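Local coordinates for protein cytosolic phospholipase A2 delta (Homo sapiens, PDB 5IZ5) that hydrolyses glycerophospholipids at the sn-2 position in a calcium-dependent manner, releasing a fatty acid, with a preference for linoleic acid, at residues E379-D384 / G459-P464; H373-P378 / R453-R458; I160-L165 / Q611-H616; E281-L286 / S508-G513. The protein carries 3 engineered substitutions. All blocks are in the same frame, centred on the assembly; numbering follows the deposited sequence.

Contact 1: residues E379-D384 / G459-P464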
loop_
_atom_site.group_PDB
_atom_site.type_symbol
_atom_site.label_atom_id
_atom_site.label_comp_id
_atom_site.label_asym_id
_atom_site.label_seq_id
_atom_site.Cartn_x
_atom_site.Cartn_y
_atom_site.Cartn_z
ATOM N N GLU B 379 25.203 4.938 9.968
ATOM C CA GLU B 379 25.648 5.931 10.934
ATOM C C GLU B 379 25.317 7.366 10.535
ATOM O O GLU B 379 25.877 8.298 11.098
ATOM C CB GLU B 379 27.170 5.787 11.109
ATOM C CG GLU B 379 27.604 5.383 12.494
ATOM C CD GLU B 379 26.845 4.207 13.036
ATOM O OE1 GLU B 379 26.865 3.124 12.427
ATOM O OE2 GLU B 379 26.228 4.373 14.099
ATOM N N TRP B 380 24.384 7.553 9.604
ATOM C CA TRP B 380 24.216 8.856 8.951
ATOM C C TRP B 380 24.001 10.040 9.901
ATOM O O TRP B 380 24.614 11.074 9.700
ATOM C CB TRP B 380 23.117 8.813 7.876
ATOM C CG TRP B 380 21.702 8.713 8.384
ATOM C CD1 TRP B 380 20.969 7.581 8.536
ATOM C CD2 TRP B 380 20.850 9.793 8.776
ATOM N NE1 TRP B 380 19.715 7.880 9.011
ATOM C CE2 TRP B 380 19.616 9.234 9.167
ATOM C CE3 TRP B 380 21.015 11.177 8.844
ATOM C CZ2 TRP B 380 18.547 10.012 9.620
ATOM C CZ3 TRP B 380 19.957 11.952 9.290
ATOM C CH2 TRP B 380 18.737 11.367 9.677
ATOM N N SER B 381 23.161 9.902 10.928
ATOM C CA SER B 381 22.892 11.030 11.832
ATOM C C SER B 381 24.057 11.293 12.787
ATOM O O SER B 381 24.128 12.353 13.394
ATOM C CB SER B 381 21.598 10.839 12.628
ATOM O OG SER B 381 21.753 9.900 13.679
ATOM N N GLN B 382 24.960 10.324 12.913
ATOM C CA GLN B 382 26.168 10.472 13.730
ATOM C C GLN B 382 27.356 10.971 12.926
ATOM O O GLN B 382 28.449 11.121 13.472
ATOM C CB GLN B 382 26.538 9.133 14.373
ATOM C CG GLN B 382 25.405 8.486 15.147
ATOM C CD GLN B 382 24.805 9.416 16.184
ATOM O OE1 GLN B 382 25.531 10.105 16.895
ATOM N NE2 GLN B 382 23.481 9.443 16.275
ATOM N N ARG B 383 27.156 11.224 11.637
ATOM C CA ARG B 383 28.232 11.701 10.786
ATOM C C ARG B 383 27.851 13.012 10.154
ATOM O O ARG B 383 26.671 13.330 10.021
ATOM C CB ARG B 383 28.568 10.668 9.721
ATOM C CG ARG B 383 29.028 9.369 10.377
ATOM C CD ARG B 383 30.248 8.715 9.748
ATOM N NE ARG B 383 29.966 7.978 8.520
ATOM C CZ ARG B 383 30.461 8.252 7.311
ATOM N NH1 ARG B 383 31.283 9.280 7.106
ATOM N NH2 ARG B 383 30.124 7.477 6.284
ATOM N N ASP B 384 28.870 13.776 9.784
ATOM C CA ASP B 384 28.674 15.093 9.219
ATOM C C ASP B 384 27.780 14.959 7.990
ATOM O O ASP B 384 28.107 14.231 7.052
ATOM C CB ASP B 384 30.026 15.715 8.853
ATOM C CG ASP B 384 29.916 17.174 8.432
ATOM O OD1 ASP B 384 30.922 17.704 7.926
ATOM O OD2 ASP B 384 28.843 17.795 8.593
ATOM N N GLY B 459 19.829 2.050 18.029
ATOM C CA GLY B 459 18.972 3.218 18.209
ATOM C C GLY B 459 19.666 4.505 17.808
ATOM O O GLY B 459 19.345 5.566 18.332
ATOM N N GLN B 460 20.603 4.411 16.863
ATOM C CA GLN B 460 21.476 5.533 16.525
ATOM C C GLN B 460 20.894 6.486 15.470
ATOM O O GLN B 460 21.511 7.504 15.146
ATOM C CB GLN B 460 22.848 5.024 16.066
ATOM C CG GLN B 460 22.903 4.413 14.666
ATOM C CD GLN B 460 22.543 2.938 14.619
ATOM O OE1 GLN B 460 21.829 2.427 15.481
ATOM N NE2 GLN B 460 23.028 2.251 13.596
ATOM N N ASN B 461 19.736 6.138 14.919
ATOM C CA ASN B 461 18.999 7.020 14.017
ATOM C C ASN B 461 17.515 6.907 14.336
ATOM O O ASN B 461 17.101 5.948 14.994
ATOM C CB ASN B 461 19.237 6.642 12.546
ATOM C CG ASN B 461 20.679 6.833 12.103
ATOM O OD1 ASN B 461 21.144 7.958 11.919
ATOM N ND2 ASN B 461 21.384 5.728 11.883
ATOM N N PRO B 462 16.702 7.889 13.893
ATOM C CA PRO B 462 15.245 7.731 14.037
ATOM C C PRO B 462 14.697 6.615 13.137
ATOM O O PRO B 462 15.339 6.254 12.151
ATOM C CB PRO B 462 14.684 9.091 13.593
ATOM C CG PRO B 462 15.856 10.011 13.487
ATOM C CD PRO B 462 17.054 9.152 13.227
ATOM N N LEU B 463 13.532 6.077 13.478
ATOM C CA LEU B 463 12.860 5.094 12.623
ATOM C C LEU B 463 12.249 5.813 11.407
ATOM O O LEU B 463 11.418 6.707 11.582
ATOM C CB LEU B 463 11.754 4.362 13.385
ATOM C CG LEU B 463 10.962 3.336 12.559
ATOM C CD1 LEU B 463 11.782 2.083 12.323
ATOM C CD2 LEU B 463 9.661 2.967 13.236
ATOM N N PRO B 464 12.654 5.427 10.184
ATOM C CA PRO B 464 12.111 6.049 8.981
ATOM C C PRO B 464 10.801 5.403 8.532
ATOM O O PRO B 464 10.690 4.175 8.493
ATOM C CB PRO B 464 13.207 5.813 7.952
ATOM C CG PRO B 464 13.814 4.522 8.357
ATOM C CD PRO B 464 13.663 4.409 9.853
#

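Contact 2: residues H373-P378 / R453-R458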
loop_
_atom_site.group_PDB
_atom_site.type_symbol
_atom_site.label_atom_id
_atom_site.label_comp_id
_atom_site.label_asym_id
_atom_site.label_seq_id
_atom_site.Cartn_x
_atom_site.Cartn_y
_atom_site.Cartn_z
ATOM N N HIS B 373 18.622 7.731 0.677
ATOM C CA HIS B 373 20.059 7.926 0.556
ATOM C C HIS B 373 20.750 7.875 1.925
ATOM O O HIS B 373 21.755 7.184 2.097
ATOM C CB HIS B 373 20.379 9.253 -0.123
ATOM C CG HIS B 373 21.849 9.512 -0.247
ATOM N ND1 HIS B 373 22.435 10.696 0.144
ATOM C CD2 HIS B 373 22.855 8.723 -0.692
ATOM C CE1 HIS B 373 23.738 10.631 -0.072
ATOM N NE2 HIS B 373 24.018 9.444 -0.580
ATOM N N LEU B 374 20.208 8.607 2.888
ATOM C CA LEU B 374 20.823 8.690 4.209
ATOM C C LEU B 374 20.824 7.354 4.935
ATOM O O LEU B 374 21.851 6.948 5.485
ATOM C CB LEU B 374 20.125 9.738 5.072
ATOM C CG LEU B 374 20.347 11.191 4.638
ATOM C CD1 LEU B 374 19.480 12.115 5.476
ATOM C CD2 LEU B 374 21.815 11.593 4.735
ATOM N N TYR B 375 19.682 6.668 4.925
ATOM C CA TYR B 375 19.565 5.395 5.629
ATOM C C TYR B 375 20.344 4.237 4.969
ATOM O O TYR B 375 20.411 3.148 5.528
ATOM C CB TYR B 375 18.097 5.032 5.859
ATOM C CG TYR B 375 17.490 5.764 7.032
ATOM C CD1 TYR B 375 17.433 5.175 8.286
ATOM C CD2 TYR B 375 16.995 7.057 6.895
ATOM C CE1 TYR B 375 16.880 5.839 9.363
ATOM C CE2 TYR B 375 16.440 7.733 7.971
ATOM C CZ TYR B 375 16.386 7.121 9.201
ATOM O OH TYR B 375 15.842 7.791 10.266
ATOM N N GLY B 376 20.936 4.474 3.802
ATOM C CA GLY B 376 21.953 3.584 3.258
ATOM C C GLY B 376 23.245 3.562 4.074
ATOM O O GLY B 376 23.984 2.580 4.036
ATOM N N ASP B 377 23.518 4.651 4.797
ATOM C CA ASP B 377 24.622 4.720 5.757
ATOM C C ASP B 377 24.071 4.472 7.164
ATOM O O ASP B 377 23.322 5.299 7.682
ATOM C CB ASP B 377 25.291 6.101 5.680
ATOM C CG ASP B 377 26.366 6.312 6.747
ATOM O OD1 ASP B 377 26.697 5.376 7.499
ATOM O OD2 ASP B 377 26.876 7.442 6.847
ATOM N N PRO B 378 24.450 3.341 7.798
ATOM C CA PRO B 378 23.937 3.012 9.142
ATOM C C PRO B 378 24.272 4.032 10.246
ATOM O O PRO B 378 23.690 3.975 11.331
ATOM C CB PRO B 378 24.614 1.671 9.471
ATOM C CG PRO B 378 25.157 1.154 8.191
ATOM C CD PRO B 378 25.408 2.333 7.308
ATOM N N ARG B 453 17.585 -1.632 8.493
ATOM C CA ARG B 453 17.570 -2.113 9.877
ATOM C C ARG B 453 18.922 -1.925 10.576
ATOM O O ARG B 453 18.962 -1.711 11.786
ATOM C CB ARG B 453 17.137 -3.581 9.942
ATOM C CG ARG B 453 15.654 -3.770 9.652
ATOM C CD ARG B 453 15.140 -5.132 10.081
ATOM N NE ARG B 453 15.679 -6.210 9.255
ATOM C CZ ARG B 453 15.077 -6.752 8.194
ATOM N NH1 ARG B 453 13.888 -6.322 7.774
ATOM N NH2 ARG B 453 15.684 -7.738 7.539
ATOM N N ALA B 454 20.015 -1.988 9.817
ATOM C CA ALA B 454 21.348 -1.765 10.373
ATOM C C ALA B 454 21.490 -0.352 10.941
ATOM O O ALA B 454 22.170 -0.154 11.944
ATOM C CB ALA B 454 22.421 -2.034 9.326
ATOM N N ALA B 455 20.824 0.619 10.318
ATOM C CA ALA B 455 20.812 2.005 10.807
ATOM C C ALA B 455 20.055 2.191 12.122
ATOM O O ALA B 455 20.103 3.269 12.718
ATOM C CB ALA B 455 20.221 2.920 9.750
ATOM N N LEU B 456 19.357 1.151 12.574
ATOM C CA LEU B 456 18.545 1.221 13.781
ATOM C C LEU B 456 18.998 0.258 14.887
ATOM O O LEU B 456 18.367 0.198 15.946
ATOM C CB LEU B 456 17.096 0.895 13.420
ATOM C CG LEU B 456 16.469 1.667 12.261
ATOM C CD1 LEU B 456 15.092 1.104 11.955
ATOM C CD2 LEU B 456 16.385 3.155 12.576
ATOM N N GLU B 457 20.074 -0.488 14.654
ATOM C CA GLU B 457 20.453 -1.588 15.555
ATOM C C GLU B 457 20.876 -1.105 16.946
ATOM O O GLU B 457 20.637 -1.796 17.932
ATOM C CB GLU B 457 21.490 -2.515 14.915
ATOM C CG GLU B 457 22.804 -1.879 14.515
ATOM C CD GLU B 457 23.633 -2.796 13.628
ATOM O OE1 GLU B 457 23.372 -4.022 13.613
ATOM O OE2 GLU B 457 24.538 -2.283 12.933
ATOM N N ARG B 458 21.449 0.093 17.027
ATOM C CA ARG B 458 21.837 0.694 18.311
ATOM C C ARG B 458 20.973 1.900 18.694
ATOM O O ARG B 458 21.323 2.666 19.593
ATOM C CB ARG B 458 23.313 1.092 18.254
ATOM C CG ARG B 458 24.250 -0.098 18.343
ATOM C CD ARG B 458 25.685 0.289 18.112
ATOM N NE ARG B 458 25.838 0.730 16.734
ATOM C CZ ARG B 458 25.962 1.992 16.332
ATOM N NH1 ARG B 458 25.985 3.004 17.194
ATOM N NH2 ARG B 458 26.071 2.231 15.043
#

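Contact 3: residues I160-L165 / Q611-H616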
loop_
_atom_site.group_PDB
_atom_site.type_symbol
_atom_site.label_atom_id
_atom_site.label_comp_id
_atom_site.label_asym_id
_atom_site.label_seq_id
_atom_site.Cartn_x
_atom_site.Cartn_y
_atom_site.Cartn_z
ATOM N N ILE B 160 -9.199 -8.601 10.289
ATOM C CA ILE B 160 -8.816 -9.595 9.299
ATOM C C ILE B 160 -8.801 -10.964 9.960
ATOM O O ILE B 160 -8.328 -11.084 11.083
ATOM C CB ILE B 160 -7.387 -9.318 8.781
ATOM C CG1 ILE B 160 -7.363 -8.120 7.814
ATOM C CG2 ILE B 160 -6.750 -10.552 8.152
ATOM C CD1 ILE B 160 -8.205 -8.268 6.565
ATOM N N VAL B 161 -9.270 -11.982 9.239
ATOM C CA VAL B 161 -9.297 -13.366 9.702
ATOM C C VAL B 161 -8.524 -14.262 8.740
ATOM O O VAL B 161 -8.746 -14.249 7.523
ATOM C CB VAL B 161 -10.732 -13.928 9.771
ATOM C CG1 VAL B 161 -10.725 -15.393 10.193
ATOM C CG2 VAL B 161 -11.588 -13.115 10.728
ATOM N N ALA B 162 -7.621 -15.048 9.309
ATOM C CA ALA B 162 -6.965 -16.121 8.598
ATOM C C ALA B 162 -7.735 -17.414 8.876
ATOM O O ALA B 162 -7.797 -17.898 10.021
ATOM C CB ALA B 162 -5.530 -16.235 9.056
ATOM N N ARG B 163 -8.347 -17.956 7.827
ATOM C CA ARG B 163 -9.115 -19.199 7.930
ATOM C C ARG B 163 -8.157 -20.367 8.086
ATOM O O ARG B 163 -7.002 -20.281 7.658
ATOM C CB ARG B 163 -9.969 -19.401 6.679
ATOM C CG ARG B 163 -10.959 -18.279 6.394
ATOM C CD ARG B 163 -11.997 -18.149 7.493
ATOM N NE ARG B 163 -12.776 -19.383 7.635
ATOM C CZ ARG B 163 -13.880 -19.685 6.946
ATOM N NH1 ARG B 163 -14.384 -18.838 6.050
ATOM N NH2 ARG B 163 -14.484 -20.850 7.156
ATOM N N GLU B 164 -8.629 -21.454 8.699
ATOM C CA GLU B 164 -7.803 -22.658 8.838
ATOM C C GLU B 164 -7.455 -23.189 7.451
ATOM O O GLU B 164 -8.324 -23.279 6.588
ATOM C CB GLU B 164 -8.537 -23.740 9.638
ATOM C CG GLU B 164 -7.653 -24.925 9.995
ATOM C CD GLU B 164 -8.395 -26.016 10.752
ATOM O OE1 GLU B 164 -7.992 -27.188 10.631
ATOM O OE2 GLU B 164 -9.371 -25.719 11.476
ATOM N N LEU B 165 -6.186 -23.519 7.238
ATOM C CA LEU B 165 -5.705 -23.919 5.915
ATOM C C LEU B 165 -5.247 -25.364 5.950
ATOM O O LEU B 165 -4.510 -25.766 6.853
ATOM C CB LEU B 165 -4.538 -23.033 5.451
ATOM C CG LEU B 165 -4.530 -22.563 3.996
ATOM C CD1 LEU B 165 -5.780 -21.755 3.692
ATOM C CD2 LEU B 165 -3.288 -21.733 3.744
ATOM N N GLN B 611 -3.833 -11.260 0.212
ATOM C CA GLN B 611 -4.685 -12.097 -0.644
ATOM C C GLN B 611 -5.305 -13.296 0.081
ATOM O O GLN B 611 -4.617 -14.057 0.759
ATOM C CB GLN B 611 -3.921 -12.603 -1.874
ATOM C CG GLN B 611 -4.803 -13.412 -2.821
ATOM C CD GLN B 611 -4.121 -13.815 -4.120
ATOM O OE1 GLN B 611 -2.924 -13.609 -4.318
ATOM N NE2 GLN B 611 -4.888 -14.422 -5.004
ATOM N N GLY B 612 -6.615 -13.443 -0.053
ATOM C CA GLY B 612 -7.312 -14.601 0.486
ATOM C C GLY B 612 -7.777 -14.460 1.921
ATOM O O GLY B 612 -8.686 -15.172 2.339
ATOM N N LEU B 613 -7.193 -13.531 2.677
ATOM C CA LEU B 613 -7.662 -13.264 4.033
ATOM C C LEU B 613 -9.083 -12.733 3.973
ATOM O O LEU B 613 -9.488 -12.123 2.974
ATOM C CB LEU B 613 -6.751 -12.255 4.735
ATOM C CG LEU B 613 -5.320 -12.738 4.972
ATOM C CD1 LEU B 613 -4.425 -11.583 5.391
ATOM C CD2 LEU B 613 -5.293 -13.863 6.001
ATOM N N GLN B 614 -9.840 -12.961 5.044
ATOM C CA GLN B 614 -11.244 -12.587 5.075
ATOM C C GLN B 614 -11.549 -11.594 6.192
ATOM O O GLN B 614 -10.802 -11.482 7.159
ATOM C CB GLN B 614 -12.096 -13.845 5.206
ATOM C CG GLN B 614 -11.710 -14.928 4.196
ATOM C CD GLN B 614 -12.635 -16.126 4.201
ATOM O OE1 GLN B 614 -13.412 -16.315 5.136
ATOM N NE2 GLN B 614 -12.561 -16.941 3.147
ATOM N N LEU B 615 -12.651 -10.865 6.049
ATOM C CA LEU B 615 -13.021 -9.850 7.027
ATOM C C LEU B 615 -13.764 -10.476 8.194
ATOM O O LEU B 615 -14.644 -11.306 7.999
ATOM C CB LEU B 615 -13.882 -8.750 6.391
ATOM C CG LEU B 615 -13.209 -7.739 5.454
ATOM C CD1 LEU B 615 -11.986 -7.112 6.109
ATOM C CD2 LEU B 615 -12.839 -8.359 4.114
ATOM N N HIS B 616 -13.437 -10.030 9.403
ATOM C CA HIS B 616 -14.096 -10.501 10.620
ATOM C C HIS B 616 -15.550 -10.027 10.618
ATOM O O HIS B 616 -15.869 -8.990 10.039
ATOM C CB HIS B 616 -13.365 -9.961 11.853
ATOM C CG HIS B 616 -13.699 -10.676 13.122
ATOM N ND1 HIS B 616 -14.848 -10.430 13.839
ATOM C CD2 HIS B 616 -13.030 -11.627 13.808
ATOM C CE1 HIS B 616 -14.882 -11.208 14.902
ATOM N NE2 HIS B 616 -13.784 -11.939 14.911
#

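Contact 4: residues E281-L286 / S508-G513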
loop_
_atom_site.group_PDB
_atom_site.type_symbol
_atom_site.label_atom_id
_atom_site.label_comp_id
_atom_site.label_asym_id
_atom_site.label_seq_id
_atom_site.Cartn_x
_atom_site.Cartn_y
_atom_site.Cartn_z
ATOM N N GLU B 281 1.222 -21.016 11.224
ATOM C CA GLU B 281 2.111 -19.855 11.284
ATOM C C GLU B 281 2.086 -19.057 9.991
ATOM O O GLU B 281 2.262 -19.583 8.897
ATOM C CB GLU B 281 3.550 -20.239 11.615
ATOM C CG GLU B 281 4.438 -19.012 11.931
ATOM C CD GLU B 281 5.755 -19.350 12.616
ATOM O OE1 GLU B 281 6.259 -20.481 12.410
ATOM O OE2 GLU B 281 6.294 -18.474 13.352
ATOM N N LEU B 282 1.930 -17.762 10.182
ATOM C CA LEU B 282 1.687 -16.790 9.138
ATOM C C LEU B 282 2.939 -15.993 8.860
ATOM O O LEU B 282 3.691 -15.682 9.772
ATOM C CB LEU B 282 0.577 -15.864 9.633
ATOM C CG LEU B 282 -0.863 -16.159 9.218
ATOM C CD1 LEU B 282 -1.164 -17.642 9.004
ATOM C CD2 LEU B 282 -1.818 -15.541 10.223
ATOM N N ALA B 283 3.169 -15.673 7.590
ATOM C CA ALA B 283 4.183 -14.703 7.216
ATOM C C ALA B 283 3.635 -13.282 7.393
ATOM O O ALA B 283 4.392 -12.334 7.558
ATOM C CB ALA B 283 4.633 -14.931 5.784
ATOM N N VAL B 284 2.317 -13.135 7.367
ATOM C CA VAL B 284 1.687 -11.831 7.583
ATOM C C VAL B 284 1.392 -11.630 9.075
ATOM O O VAL B 284 0.696 -12.444 9.683
ATOM C CB VAL B 284 0.395 -11.694 6.741
ATOM C CG1 VAL B 284 -0.254 -10.332 6.953
ATOM C CG2 VAL B 284 0.701 -11.900 5.261
ATOM N N HIS B 285 1.920 -10.537 9.636
ATOM C CA HIS B 285 1.710 -10.140 11.031
ATOM C C HIS B 285 0.344 -9.465 11.166
ATOM O O HIS B 285 0.065 -8.476 10.501
ATOM C CB HIS B 285 2.799 -9.136 11.488
ATOM C CG HIS B 285 4.211 -9.551 11.169
ATOM N ND1 HIS B 285 5.225 -8.634 10.960
ATOM C CD2 HIS B 285 4.778 -10.774 11.027
ATOM C CE1 HIS B 285 6.353 -9.276 10.707
ATOM N NE2 HIS B 285 6.109 -10.575 10.737
ATOM N N LEU B 286 -0.504 -9.999 12.031
ATOM C CA LEU B 286 -1.828 -9.447 12.256
ATOM C C LEU B 286 -1.918 -8.843 13.648
ATOM O O LEU B 286 -1.888 -9.565 14.635
ATOM C CB LEU B 286 -2.863 -10.557 12.147
ATOM C CG LEU B 286 -3.012 -11.258 10.804
ATOM C CD1 LEU B 286 -4.159 -12.249 10.915
ATOM C CD2 LEU B 286 -3.240 -10.299 9.648
ATOM N N SER B 508 6.181 -10.270 -2.664
ATOM C CA SER B 508 6.048 -11.723 -2.790
ATOM C C SER B 508 4.583 -12.092 -2.861
ATOM O O SER B 508 3.714 -11.266 -2.589
ATOM C CB SER B 508 6.736 -12.452 -1.627
ATOM O OG SER B 508 8.146 -12.325 -1.718
ATOM N N GLU B 509 4.312 -13.337 -3.228
ATOM C CA GLU B 509 2.944 -13.813 -3.395
ATOM C C GLU B 509 2.489 -14.555 -2.148
ATOM O O GLU B 509 3.230 -15.363 -1.591
ATOM C CB GLU B 509 2.845 -14.712 -4.630
ATOM C CG GLU B 509 3.033 -13.941 -5.929
ATOM C CD GLU B 509 3.207 -14.827 -7.148
ATOM O OE1 GLU B 509 3.066 -16.063 -7.034
ATOM O OE2 GLU B 509 3.504 -14.269 -8.227
ATOM N N PHE B 510 1.262 -14.276 -1.728
ATOM C CA PHE B 510 0.729 -14.786 -0.487
ATOM C C PHE B 510 -0.646 -15.367 -0.699
ATOM O O PHE B 510 -1.343 -15.016 -1.658
ATOM C CB PHE B 510 0.592 -13.650 0.536
ATOM C CG PHE B 510 1.903 -13.107 1.037
ATOM C CD1 PHE B 510 2.385 -13.468 2.289
ATOM C CD2 PHE B 510 2.645 -12.222 0.271
ATOM C CE1 PHE B 510 3.581 -12.957 2.760
ATOM C CE2 PHE B 510 3.843 -11.705 0.740
ATOM C CZ PHE B 510 4.306 -12.073 1.988
ATOM N N PHE B 511 -1.039 -16.243 0.223
ATOM C CA PHE B 511 -2.412 -16.711 0.315
ATOM C C PHE B 511 -2.776 -17.025 1.767
ATOM O O PHE B 511 -2.104 -17.805 2.443
ATOM C CB PHE B 511 -2.632 -17.950 -0.541
ATOM C CG PHE B 511 -4.028 -18.495 -0.448
ATOM C CD1 PHE B 511 -4.285 -19.689 0.221
ATOM C CD2 PHE B 511 -5.089 -17.794 -0.994
ATOM C CE1 PHE B 511 -5.577 -20.183 0.322
ATOM C CE2 PHE B 511 -6.386 -18.279 -0.899
ATOM C CZ PHE B 511 -6.628 -19.473 -0.237
ATOM N N MET B 512 -3.852 -16.409 2.238
ATOM C CA MET B 512 -4.331 -16.582 3.611
ATOM C C MET B 512 -3.223 -16.363 4.645
ATOM O O MET B 512 -3.131 -17.088 5.642
ATOM C CB MET B 512 -4.967 -17.962 3.789
ATOM C CG MET B 512 -5.908 -18.079 4.976
ATOM S SD MET B 512 -7.426 -17.178 4.729
ATOM C CE MET B 512 -8.246 -18.202 3.505
ATOM N N GLY B 513 -2.387 -15.357 4.399
ATOM C CA GLY B 513 -1.346 -14.985 5.336
ATOM C C GLY B 513 -0.076 -15.792 5.216
ATOM O O GLY B 513 0.904 -15.465 5.883
#

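Contact 1: residues E379-D384 / G459-P464
A buried, largely polar contact joins Trp380, Ser381 and Gln382 to Gln460, Asn461 and Pro462. It links the loop after helix 367-375 to the loop entering strand 463-471. Asn461 OD1 is its main acceptor and takes two bonds from one serine. Ser381 N donates within the plane of the amide carbonyl, 3.0 Å from Asn461 OD1. Ser381 OG donates from above that plane, 2.7 Å from the same Asn461 OD1. OG lies between its own backbone N and carbonyl carbon (chi1 76°), which places it beside the acceptor that N already uses. Ala455 O takes the other end of the amide, ND2, so both ends are fixed. The Asn461 amide also lies almost flat against the indole of Trp380, with the planes 6° apart. OD1 sits over one face of the ring, toward the rim, and Trp380 NE1 is 3.2 Å from Asn461 OD1 without a hydrogen bond. On the six-membered ring, Trp380 CZ2 meets Pro462 CD at 4.0 Å. Gln382 NE2 donates to Gln460 O at 3.0 Å and also reaches Asp356. Glu379 OE2 touches Gln460 CG at 3.4 Å, while its charge faces Arg458 in a salt bridge modelled too short for its detail to be trusted. Here a short 3-10 turn is tied by side-chain amides to the loop leading into the central mixed sheet of a patatin-like alpha/beta catalytic domain.

Contact 2: residues H373-P378 / R453-R458
Pro378 and Ala455 bring their backbones to 3.7 Å between CA atoms, yet no hydrogen bond joins the two segments. The approach is a CA-H...O contact: Ala455 CA lies 3.5 Å from Pro378 O, with 152° at the hydrogen. Both chains turn tightly here. Leu456 N bonds back to Arg453 O at 3.0 Å, and Asp377 N bonds back to Leu374 O.

The side-chain contacts between the segments are apolar. Ala455 CB points at the other segment and fits between two groups of it. Ala455 CB lies 3.8 Å from Pro378 CA and 3.9 Å from Tyr375 CD1. The tyrosine CG is anti to its carbonyl carbon (chi1 -80°), and the ring reaches on past Ala455 to Leu456. Leu456 CD2 comes to the ring edge, near its plane, 4.2 Å from Tyr375 CE1. The hydroxyl of Tyr375 probably hydrogen-bonds to Pro462 O. On the more exposed part of the contact, Pro378 CB meets Ala454 CB at 4.3 Å and Ala454 O at 3.9 Å. Polar bonding between the segments is indirect: Gln460 NE2 donates to both Pro378 O and Ala454 O, bridging the two backbones through one amide.

The contact sits at the end of helix 367-375. Leu374 packs on Tyr343 and Leu346 of helix 335-351, and His373 on Pro388 of helix 386-397. Toward the sheet, Tyr375 and Leu456 both rest on Pro464 of strand 463-471.

Contact 3: residues I160-L165 / Q611-H616
Arg163 presents the edge of its guanidinium to Gln614 OE1, which lies in the guanidinium plane. NH1 donates, with Arg163 NH1 2.9 Å from Gln614 OE1 and an N-H...O angle of 163°. The guanidinium and amide planes stand 73° apart. The arginine chain is folded at CD and NE, and its methylenes also lie against the amide, with Arg163 CD 3.3 Å from Gln614 OE1. The charge has a stronger partner in Glu152, bonded to NE. Gln614 NE2 bonds to Thr57 O, so both ends of this buried amide are used. The other flat group, the His616 ring, meets a methyl: Val161 CG2 is 3.7 Å from His616 CD2.

The backbones form a short antiparallel pairing. Val161 and Gln614 are the hydrogen-bonded pair. Val161 N donates to Gln614 O at 2.6 Å, and Gln614 N to Val161 O at 3.0 Å. Ile160 and Leu615 form the non-hydrogen-bonded pair. Their side chains share one sheet face, where Ile160 CD1 touches Leu615 CD1 at 4.0 Å. Leu613 adds to this apolar side: its CD1 is 3.8 Å from Ile160 CG2, and its CD2 is 3.9 Å from Ala162 CB.

Strand 614-615, in the catalytic region, thus adds to an antiparallel sheet that includes strands of the C2 domain and of what may be a second C2 domain. Strand 160-172 also pairs with strands 152-156, 210-216 and 266-277. Val161 and Arg163 pack on Leu154 of strand 152-156, while Arg163 and Gln614 both touch Met216 of strand 210-216.

Contact 4: residues E281-L286 / S508-G513
Gly513 meets Ala283 and Val284 at the tip of a beta hairpin, strands 509-511 and 514-517. Met512 and Gly513 form its two-residue turn, with positive phi at both positions, as in a type I' turn.

The polar part centres on one acceptor. Gly513 O takes two successive backbone donors, Ala283 N at 2.8 Å and Val284 N at 3.1 Å. The first bond is bent, with 130° at the hydrogen; the second is straighter at 152°. The turn carbonyl is thus held by the chain just before strand 285-286.

Van der Waals contacts lie beside these bonds. Leu282 lies against the turn, with CG 4.1 Å from Gly513 CA and CD1 3.9 Å from Met512 O. Val284 CG2, anti to its own carbonyl carbon, packs on the turn glycine, 3.7 Å from Gly513 CA. Val284 also rests on Ala499 and Val501 of strand 499-501, so the hairpin tip is joined to the mixed sheet of the catalytic domain.

The ring of Phe510, on the first hairpin strand, completes the contact. Val284 CG2 lies 3.8 Å from Phe510 CD1. Ala283 CB comes to the ring edge, near its plane, 3.8 Å from Phe510 CE1.

Overall arrangement
The contacts form two pairs. Contacts 1 and 2 lie about 7 Å apart between centres and share bonding: side chains of 459-464 bind the backbone of both segments of contact 2. Contacts 3 and 4 lie about 10 Å apart between centres, and Gln611 O takes a probable hydrogen bond from Met512 N at 2.9 Å. Contacts 2 and 4 are about 27 Å apart by centres and 9 Å by nearest atoms. Contacts 1 and 4 reach the same mixed sheet. Contact 4 thus lies between the probable C2-type region at contact 3 and that sheet. None forms the active site, but helix 367-375 starts just after the nucleophile Ser365, and strand 463-471 pairs with 649-650, just before Asp651, the proton acceptor by similarity.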